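Local coordinates for protein carbohydrate deacetylase Agd3 (Neosartorya fumigata, PDB 6NWZ) that probably removes N-acetyl groups from galactosaminogalactan, an exopolysaccharide of Aspergillus fumigatus biofilms, using a metal-binding carbohydrate esterase domain, at residues Y497-T502 against V507-D512; V665-S670 against V674-S679. All blocks are in the same frame, centred on the assembly; numbering follows the deposited sequence.

How the interactions relate
The two contacts belong to different domains, interaction 1 to the deacetylase domain and interaction 2 to the C-terminal domain, and lie on opposite sides of the chain's centre. Their centres are about 51 Å apart and their nearest atoms about 33 Å. They follow each other along the chain. Interaction 1 is near metal: the side chain of Asn499 is about 8 Å from that of Asp256, which binds zinc together with His388 and His392, consistent with the deacetylase metal site. The side chain of Tyr497 is about 7 Å from that of zinc-binding His546. Interaction 2 is apolar packing away from the metal sites; the side chain of Phe676 is about 13 Å from a bound alpha-D-mannopyranose.

Interaction 1. Residues Y497-T502 against V507-D512; sequences YYNCDT and VQEWID
Carboxylate oxygen OE1 of Glu509 is enclosed by three residues of 497-502: it lies 3.2 Å from Tyr497 CB and 3.5 Å from Cys500 SG, with the end of the Asn499 side chain beside it. The buried acid gets there because CG is anti to the backbone N (chi1 -160°) and the chain beyond stays extended, carrying the carboxylate off the helix into the bend of the loop. That bend is a type I beta turn from Tyr497 to Cys500, and it leads into helix 503-513. Thr502 is the N-cap, its OG1 accepting a hydrogen bond from Cys505 N, while the disulfide Cys500-Cys505 ties the loop covalently to the first helical turn. The ring of Tyr497, from the loop, packs along Glu509 and Trp510 of the helix. Glu509 CG sits 4.0 Å above one ring face, offset toward the rim, and the ring and carboxylate planes are 46° apart. Trp510 CB meets the same ring at its edge, in plane, 3.7 Å from Tyr497 CE2. Tyr497 OH in turn comes to the edge of the indole, near its plane, 3.6 Å from Trp510 CD1. Asn549 ND2 donates a hydrogen bond to Tyr497 O, and Leu523 of helix 520-536 touches Trp510.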
ATOM      1  N   TYR A 497       5.113   2.182 -18.930  1.00 39.91           N
ATOM      2  CA  TYR A 497       6.208   3.140 -18.902  1.00 38.81           C
ATOM      3  C   TYR A 497       5.754   4.533 -19.336  1.00 45.25           C
ATOM      4  O   TYR A 497       4.753   4.708 -20.037  1.00 45.14           O
ATOM      5  CB  TYR A 497       7.358   2.653 -19.781  1.00 35.69           C
ATOM      6  CG  TYR A 497       7.965   1.352 -19.303  1.00 47.64           C
ATOM      7  CD1 TYR A 497       8.701   1.302 -18.123  1.00 43.93           C
ATOM      8  CD2 TYR A 497       7.793   0.174 -20.020  1.00 47.76           C
ATOM      9  CE1 TYR A 497       9.258   0.116 -17.673  1.00 32.11           C
ATOM     10  CE2 TYR A 497       8.348  -1.019 -19.577  1.00 48.79           C
ATOM     11  CZ  TYR A 497       9.080  -1.040 -18.402  1.00 53.95           C
ATOM     12  OH  TYR A 497       9.638  -2.215 -17.946  1.00 59.60           O
ATOM     13  N   TYR A 498       6.533   5.533 -18.916  1.00 43.92           N
ATOM     14  CA  TYR A 498       6.122   6.928 -19.045  1.00 38.32           C
ATOM     15  C   TYR A 498       6.031   7.375 -20.497  1.00 39.33           C
ATOM     16  O   TYR A 498       5.293   8.318 -20.806  1.00 35.32           O
ATOM     17  CB  TYR A 498       7.103   7.830 -18.300  1.00 36.36           C
ATOM     18  CG  TYR A 498       8.324   8.213 -19.112  1.00 51.05           C
ATOM     19  CD1 TYR A 498       9.376   7.320 -19.291  1.00 62.45           C
ATOM     20  CD2 TYR A 498       8.423   9.467 -19.705  1.00 55.99           C
ATOM     21  CE1 TYR A 498      10.497   7.670 -20.035  1.00 59.56           C
ATOM     22  CE2 TYR A 498       9.537   9.824 -20.450  1.00 58.32           C
ATOM     23  CZ  TYR A 498      10.570   8.923 -20.611  1.00 59.19           C
ATOM     24  OH  TYR A 498      11.677   9.276 -21.350  1.00 71.81           O
ATOM     25  N   ASN A 499       6.788   6.747 -21.389  1.00 36.77           N
ATOM     26  CA  ASN A 499       6.888   7.172 -22.779  1.00 38.27           C
ATOM     27  C   ASN A 499       6.223   6.169 -23.713  1.00 44.60           C
ATOM     28  O   ASN A 499       6.677   5.946 -24.839  1.00 44.42           O
ATOM     29  CB  ASN A 499       8.347   7.394 -23.169  1.00 43.34           C
ATOM     30  CG  ASN A 499       9.213   6.168 -22.927  1.00 49.27           C
ATOM     31  OD1 ASN A 499       8.860   5.288 -22.144  1.00 52.29           O
ATOM     32  ND2 ASN A 499      10.360   6.110 -23.598  1.00 52.49           N
ATOM     33  N   CYS A 500       5.129   5.562 -23.256  1.00 32.18           N
ATOM     34  CA  CYS A 500       4.424   4.553 -24.030  1.00 43.05           C
ATOM     35  C   CYS A 500       2.935   4.852 -24.076  1.00 49.07           C
ATOM     36  O   CYS A 500       2.352   5.309 -23.087  1.00 38.17           O
ATOM     37  CB  CYS A 500       4.656   3.163 -23.457  1.00 31.35           C
ATOM     38  SG  CYS A 500       6.163   2.412 -24.077  1.00 73.21           S
ATOM     39  N   ASP A 501       2.327   4.576 -25.233  1.00 30.89           N
ATOM     40  CA  ASP A 501       0.912   4.830 -25.453  1.00 30.01           C
ATOM     41  C   ASP A 501       0.152   3.630 -26.007  1.00 47.52           C
ATOM     42  O   ASP A 501      -1.059   3.739 -26.228  1.00 57.88           O
ATOM     43  CB  ASP A 501       0.732   6.025 -26.403  1.00 40.71           C
ATOM     44  CG  ASP A 501       1.377   5.795 -27.758  1.00 47.57           C
ATOM     45  OD1 ASP A 501       2.276   4.936 -27.854  1.00 54.70           O
ATOM     46  OD2 ASP A 501       0.988   6.475 -28.730  1.00 58.39           O
ATOM     47  N   THR A 502       0.814   2.503 -26.239  1.00 33.10           N
ATOM     48  CA  THR A 502       0.189   1.304 -26.776  1.00 39.82           C
ATOM     49  C   THR A 502       0.715   0.093 -26.022  1.00 38.19           C
ATOM     50  O   THR A 502       1.785   0.155 -25.407  1.00 47.28           O
ATOM     51  CB  THR A 502       0.478   1.129 -28.274  1.00 41.92           C
ATOM     52  OG1 THR A 502       1.888   0.955 -28.468  1.00 47.34           O
ATOM     53  CG2 THR A 502      -0.004   2.336 -29.066  1.00 34.21           C
ATOM     54  N   VAL A 507       5.335  -3.351 -23.869  1.00 32.11           N
ATOM     55  CA  VAL A 507       5.920  -4.684 -23.947  1.00 45.89           C
ATOM     56  C   VAL A 507       7.330  -4.611 -24.516  1.00 47.79           C
ATOM     57  O   VAL A 507       8.248  -5.281 -24.028  1.00 57.23           O
ATOM     58  CB  VAL A 507       5.013  -5.618 -24.772  1.00 35.90           C
ATOM     59  CG1 VAL A 507       5.688  -6.956 -24.998  1.00 36.30           C
ATOM     60  CG2 VAL A 507       3.687  -5.818 -24.059  1.00 31.10           C
ATOM     61  N   GLN A 508       7.533  -3.772 -25.533  1.00 47.57           N
ATOM     62  CA  GLN A 508       8.853  -3.646 -26.139  1.00 53.52           C
ATOM     63  C   GLN A 508       9.869  -3.082 -25.149  1.00 58.49           C
ATOM     64  O   GLN A 508      10.958  -3.639 -24.976  1.00 69.26           O
ATOM     65  CB  GLN A 508       8.774  -2.766 -27.384  1.00 49.46           C
ATOM     66  CG  GLN A 508       9.996  -2.873 -28.252  1.00 58.96           C
ATOM     67  CD  GLN A 508      10.250  -4.299 -28.680  1.00 68.77           C
ATOM     68  OE1 GLN A 508       9.327  -5.013 -29.074  1.00 70.21           O
ATOM     69  NE2 GLN A 508      11.501  -4.730 -28.588  1.00 77.68           N
ATOM     70  N   GLU A 509       9.527  -1.972 -24.491  1.00 53.11           N
ATOM     71  CA  GLU A 509      10.438  -1.386 -23.514  1.00 50.56           C
ATOM     72  C   GLU A 509      10.665  -2.320 -22.331  1.00 60.17           C
ATOM     73  O   GLU A 509      11.773  -2.366 -21.782  1.00 62.93           O
ATOM     74  CB  GLU A 509       9.889  -0.041 -23.038  1.00 41.76           C
ATOM     75  CG  GLU A 509      10.926   0.870 -22.417  1.00 40.94           C
ATOM     76  CD  GLU A 509      10.403   2.273 -22.214  1.00 53.14           C
ATOM     77  OE1 GLU A 509       9.190   2.484 -22.413  1.00 61.69           O
ATOM     78  OE2 GLU A 509      11.201   3.166 -21.866  1.00 67.71           O
ATOM     79  N   TRP A 510       9.636  -3.065 -21.930  1.00 55.12           N
ATOM     80  CA  TRP A 510       9.800  -4.066 -20.882  1.00 53.39           C
ATOM     81  C   TRP A 510      10.763  -5.161 -21.319  1.00 56.75           C
ATOM     82  O   TRP A 510      11.589  -5.627 -20.527  1.00 71.08           O
ATOM     83  CB  TRP A 510       8.432  -4.645 -20.520  1.00 46.83           C
ATOM     84  CG  TRP A 510       8.428  -5.766 -19.528  1.00 41.91           C
ATOM     85  CD1 TRP A 510       9.041  -5.795 -18.307  1.00 54.13           C
ATOM     86  CD2 TRP A 510       7.729  -7.007 -19.656  1.00 41.07           C
ATOM     87  NE1 TRP A 510       8.781  -6.993 -17.676  1.00 45.09           N
ATOM     88  CE2 TRP A 510       7.973  -7.751 -18.483  1.00 43.91           C
ATOM     89  CE3 TRP A 510       6.924  -7.566 -20.654  1.00 41.36           C
ATOM     90  CZ2 TRP A 510       7.449  -9.023 -18.286  1.00 54.66           C
ATOM     91  CZ3 TRP A 510       6.402  -8.826 -20.455  1.00 41.49           C
ATOM     92  CH2 TRP A 510       6.666  -9.542 -19.282  1.00 53.89           C
ATOM     93  N   ILE A 511      10.672  -5.582 -22.581  1.00 43.18           N
ATOM     94  CA  ILE A 511      11.582  -6.601 -23.094  1.00 46.54           C
ATOM     95  C   ILE A 511      13.001  -6.058 -23.181  1.00 51.54           C
ATOM     96  O   ILE A 511      13.964  -6.736 -22.805  1.00 66.12           O
ATOM     97  CB  ILE A 511      11.088  -7.106 -24.463  1.00 51.07           C
ATOM     98  CG1 ILE A 511       9.836  -7.968 -24.301  1.00 52.54           C
ATOM     99  CG2 ILE A 511      12.187  -7.871 -25.177  1.00 42.41           C
ATOM    100  CD1 ILE A 511       9.173  -8.318 -25.617  1.00 43.73           C
ATOM    101  N   ASP A 512      13.153  -4.823 -23.665  1.00 59.54           N
ATOM    102  CA  ASP A 512      14.479  -4.281 -23.947  1.00 61.54           C
ATOM    103  C   ASP A 512      15.241  -3.925 -22.675  1.00 64.98           C
ATOM    104  O   ASP A 512      16.467  -4.074 -22.631  1.00 72.95           O
ATOM    105  CB  ASP A 512      14.362  -3.045 -24.843  1.00 53.91           C
ATOM    106  CG  ASP A 512      13.695  -3.345 -26.178  1.00 57.63           C
ATOM    107  OD1 ASP A 512      13.382  -4.526 -26.442  1.00 66.85           O
ATOM    108  OD2 ASP A 512      13.479  -2.394 -26.962  1.00 52.26           O
TER

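Interaction 2. Residues V665-S670 against V674-S679; sequences VWVQLS and VTFTLS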
ATOM      1  N   VAL A 665     -12.683   3.162  15.232  1.00 53.10           N
ATOM      2  CA  VAL A 665     -12.931   4.327  16.075  1.00 46.95           C
ATOM      3  C   VAL A 665     -11.597   5.025  16.307  1.00 52.40           C
ATOM      4  O   VAL A 665     -10.646   4.414  16.814  1.00 53.84           O
ATOM      5  CB  VAL A 665     -13.596   3.935  17.405  1.00 49.82           C
ATOM      6  CG1 VAL A 665     -13.774   5.153  18.297  1.00 42.91           C
ATOM      7  CG2 VAL A 665     -14.936   3.265  17.151  1.00 43.40           C
ATOM      8  N   TRP A 666     -11.521   6.302  15.924  1.00 47.96           N
ATOM      9  CA  TRP A 666     -10.317   7.111  16.117  1.00 47.00           C
ATOM     10  C   TRP A 666     -10.417   7.780  17.483  1.00 53.05           C
ATOM     11  O   TRP A 666     -11.113   8.785  17.651  1.00 65.14           O
ATOM     12  CB  TRP A 666     -10.158   8.124  14.987  1.00 40.59           C
ATOM     13  CG  TRP A 666      -9.915   7.459  13.661  1.00 45.16           C
ATOM     14  CD1 TRP A 666     -10.852   7.141  12.719  1.00 43.34           C
ATOM     15  CD2 TRP A 666      -8.658   6.996  13.148  1.00 46.48           C
ATOM     16  NE1 TRP A 666     -10.254   6.518  11.646  1.00 35.09           N
ATOM     17  CE2 TRP A 666      -8.908   6.418  11.886  1.00 45.10           C
ATOM     18  CE3 TRP A 666      -7.346   7.017  13.630  1.00 53.58           C
ATOM     19  CZ2 TRP A 666      -7.894   5.868  11.101  1.00 44.76           C
ATOM     20  CZ3 TRP A 666      -6.339   6.471  12.846  1.00 53.74           C
ATOM     21  CH2 TRP A 666      -6.619   5.905  11.598  1.00 38.24           C
ATOM     22  N   VAL A 667      -9.718   7.214  18.463  1.00 53.09           N
ATOM     23  CA  VAL A 667      -9.830   7.635  19.855  1.00 49.70           C
ATOM     24  C   VAL A 667      -8.774   8.692  20.148  1.00 60.15           C
ATOM     25  O   VAL A 667      -7.572   8.415  20.092  1.00 64.40           O
ATOM     26  CB  VAL A 667      -9.685   6.439  20.805  1.00 46.38           C
ATOM     27  CG1 VAL A 667     -10.013   6.859  22.230  1.00 50.46           C
ATOM     28  CG2 VAL A 667     -10.579   5.301  20.351  1.00 44.84           C
ATOM     29  N   GLN A 668      -9.225   9.900  20.480  1.00 63.26           N
ATOM     30  CA  GLN A 668      -8.334  11.011  20.793  1.00 68.57           C
ATOM     31  C   GLN A 668      -8.017  10.987  22.285  1.00 72.20           C
ATOM     32  O   GLN A 668      -8.880  11.287  23.116  1.00 69.90           O
ATOM     33  CB  GLN A 668      -8.970  12.339  20.387  1.00 66.80           C
ATOM     34  CG  GLN A 668      -8.025  13.529  20.475  1.00 70.56           C
ATOM     35  CD  GLN A 668      -6.794  13.360  19.606  1.00 78.10           C
ATOM     36  OE1 GLN A 668      -6.890  13.272  18.381  1.00 73.98           O
ATOM     37  NE2 GLN A 668      -5.627  13.305  20.238  1.00 93.07           N
ATOM     38  N   LEU A 669      -6.780  10.629  22.623  1.00 65.04           N
ATOM     39  CA  LEU A 669      -6.336  10.612  24.009  1.00 59.99           C
ATOM     40  C   LEU A 669      -5.849  11.995  24.418  1.00 68.04           C
ATOM     41  O   LEU A 669      -5.150  12.670  23.655  1.00 57.70           O
ATOM     42  CB  LEU A 669      -5.225   9.580  24.212  1.00 54.94           C
ATOM     43  CG  LEU A 669      -5.586   8.120  23.928  1.00 52.79           C
ATOM     44  CD1 LEU A 669      -4.444   7.197  24.324  1.00 52.52           C
ATOM     45  CD2 LEU A 669      -6.870   7.731  24.644  1.00 53.66           C
ATOM     46  N   SER A 670      -6.225  12.412  25.634  1.00 70.08           N
ATOM     47  CA  SER A 670      -5.923  13.762  26.097  1.00 63.65           C
ATOM     48  C   SER A 670      -5.419  13.791  27.535  1.00 76.86           C
ATOM     49  O   SER A 670      -5.448  14.854  28.167  1.00 77.84           O
ATOM     50  CB  SER A 670      -7.156  14.661  25.986  1.00 64.72           C
ATOM     51  OG  SER A 670      -7.678  14.643  24.671  1.00 76.08           O
ATOM     52  N   VAL A 674      -9.232   5.969  27.637  1.00 73.05           N
ATOM     53  CA  VAL A 674     -10.618   5.823  27.212  1.00 68.74           C
ATOM     54  C   VAL A 674     -10.992   4.350  27.237  1.00 62.51           C
ATOM     55  O   VAL A 674     -10.183   3.486  26.876  1.00 66.99           O
ATOM     56  CB  VAL A 674     -10.830   6.430  25.812  1.00 71.83           C
ATOM     57  CG1 VAL A 674     -12.303   6.383  25.423  1.00 67.17           C
ATOM     58  CG2 VAL A 674     -10.298   7.857  25.772  1.00 56.52           C
ATOM     59  N   THR A 675     -12.222   4.062  27.666  1.00 69.99           N
ATOM     60  CA  THR A 675     -12.733   2.700  27.762  1.00 64.03           C
ATOM     61  C   THR A 675     -14.061   2.586  27.024  1.00 69.73           C
ATOM     62  O   THR A 675     -14.928   3.457  27.146  1.00 77.83           O
ATOM     63  CB  THR A 675     -12.900   2.276  29.229  1.00 58.44           C
ATOM     64  OG1 THR A 675     -11.608   2.159  29.837  1.00 66.95           O
ATOM     65  CG2 THR A 675     -13.622   0.942  29.332  1.00 57.82           C
ATOM     66  N   PHE A 676     -14.210   1.510  26.253  1.00 67.42           N
ATOM     67  CA  PHE A 676     -15.420   1.226  25.494  1.00 61.74           C
ATOM     68  C   PHE A 676     -16.023  -0.088  25.968  1.00 56.44           C
ATOM     69  O   PHE A 676     -15.304  -1.065  26.194  1.00 63.39           O
ATOM     70  CB  PHE A 676     -15.128   1.146  23.986  1.00 56.38           C
ATOM     71  CG  PHE A 676     -14.592   2.422  23.401  1.00 50.27           C
ATOM     72  CD1 PHE A 676     -13.233   2.682  23.404  1.00 50.20           C
ATOM     73  CD2 PHE A 676     -15.450   3.360  22.847  1.00 49.40           C
ATOM     74  CE1 PHE A 676     -12.737   3.856  22.869  1.00 57.42           C
ATOM     75  CE2 PHE A 676     -14.961   4.536  22.310  1.00 49.25           C
ATOM     76  CZ  PHE A 676     -13.603   4.784  22.320  1.00 51.69           C
ATOM     77  N   THR A 677     -17.345  -0.109  26.109  1.00 59.42           N
ATOM     78  CA  THR A 677     -18.075  -1.304  26.510  1.00 60.24           C
ATOM     79  C   THR A 677     -18.680  -1.971  25.283  1.00 62.33           C
ATOM     80  O   THR A 677     -19.408  -1.331  24.517  1.00 70.66           O
ATOM     81  CB  THR A 677     -19.172  -0.957  27.517  1.00 56.95           C
ATOM     82  OG1 THR A 677     -18.575  -0.617  28.772  1.00 76.02           O
ATOM     83  CG2 THR A 677     -20.113  -2.133  27.710  1.00 57.33           C
ATOM     84  N   LEU A 678     -18.377  -3.253  25.098  1.00 51.21           N
ATOM     85  CA  LEU A 678     -18.933  -4.000  23.977  1.00 60.12           C
ATOM     86  C   LEU A 678     -20.432  -4.195  24.169  1.00 65.22           C
ATOM     87  O   LEU A 678     -20.877  -4.660  25.223  1.00 70.80           O
ATOM     88  CB  LEU A 678     -18.239  -5.354  23.843  1.00 51.48           C
ATOM     89  CG  LEU A 678     -17.049  -5.464  22.890  1.00 54.47           C
ATOM     90  CD1 LEU A 678     -16.055  -4.333  23.100  1.00 45.39           C
ATOM     91  CD2 LEU A 678     -16.375  -6.809  23.080  1.00 56.30           C
ATOM     92  N   SER A 679     -21.214  -3.829  23.149  1.00 52.85           N
ATOM     93  CA  SER A 679     -22.660  -4.016  23.225  1.00 59.08           C
ATOM     94  C   SER A 679     -23.011  -5.492  23.358  1.00 60.61           C
ATOM     95  O   SER A 679     -23.813  -5.879  24.216  1.00 69.57           O
ATOM     96  CB  SER A 679     -23.330  -3.414  21.992  1.00 58.89           C
ATOM     97  OG  SER A 679     -22.859  -4.040  20.812  1.00 48.30           O
TER
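Val674 meets Val667 tip to tip, with its CG2 3.7 Å from Val667 CG1. The same methyl has a second neighbour: Leu669 CD2 lies 3.6 Å from Val674 CG2, the leucine crossing the valine at a slant. Leu669 CG is anti to its carbonyl carbon (chi1 -62°); this places CG, and with chi2 near 180° it is the CD2 branch that reaches Val674, although the CB itself leaves the backbone to one side. Thr675 faces the other way, and its OG1 is hydrogen-bonded to Thr627 OG1 on strand 622-629. Phe676 again directs its side chain toward 665-670. The ring receives two valines from that segment, both obliquely: Val667 CG2 is 3.6 Å from Phe676 CE1, and Val665 CG1 is 4.0 Å from Phe676 CZ. Val667 thus divides its methyls, CG1 chiefly to Val674, CG2 to the ring. The backbones show that this is face-to-face packing of two beta layers: the axes of strands 665-667 and 674-678 approach to 10.1 Å at 152° between their directions, too far apart for backbone pairing. Val674 and Phe676 instead form backbone hydrogen bonds with Val628 and Val626 of strand 622-629, whereas Val665 and Val667 form backbone hydrogen bonds with Val641 and Ile639 of a three-stranded antiparallel sheet. A three-residue connection links the two segments, so the chain crosses from one layer to the other as a beta arch. Past Leu678 the chain turns a corner at Ser679, beside a mannose.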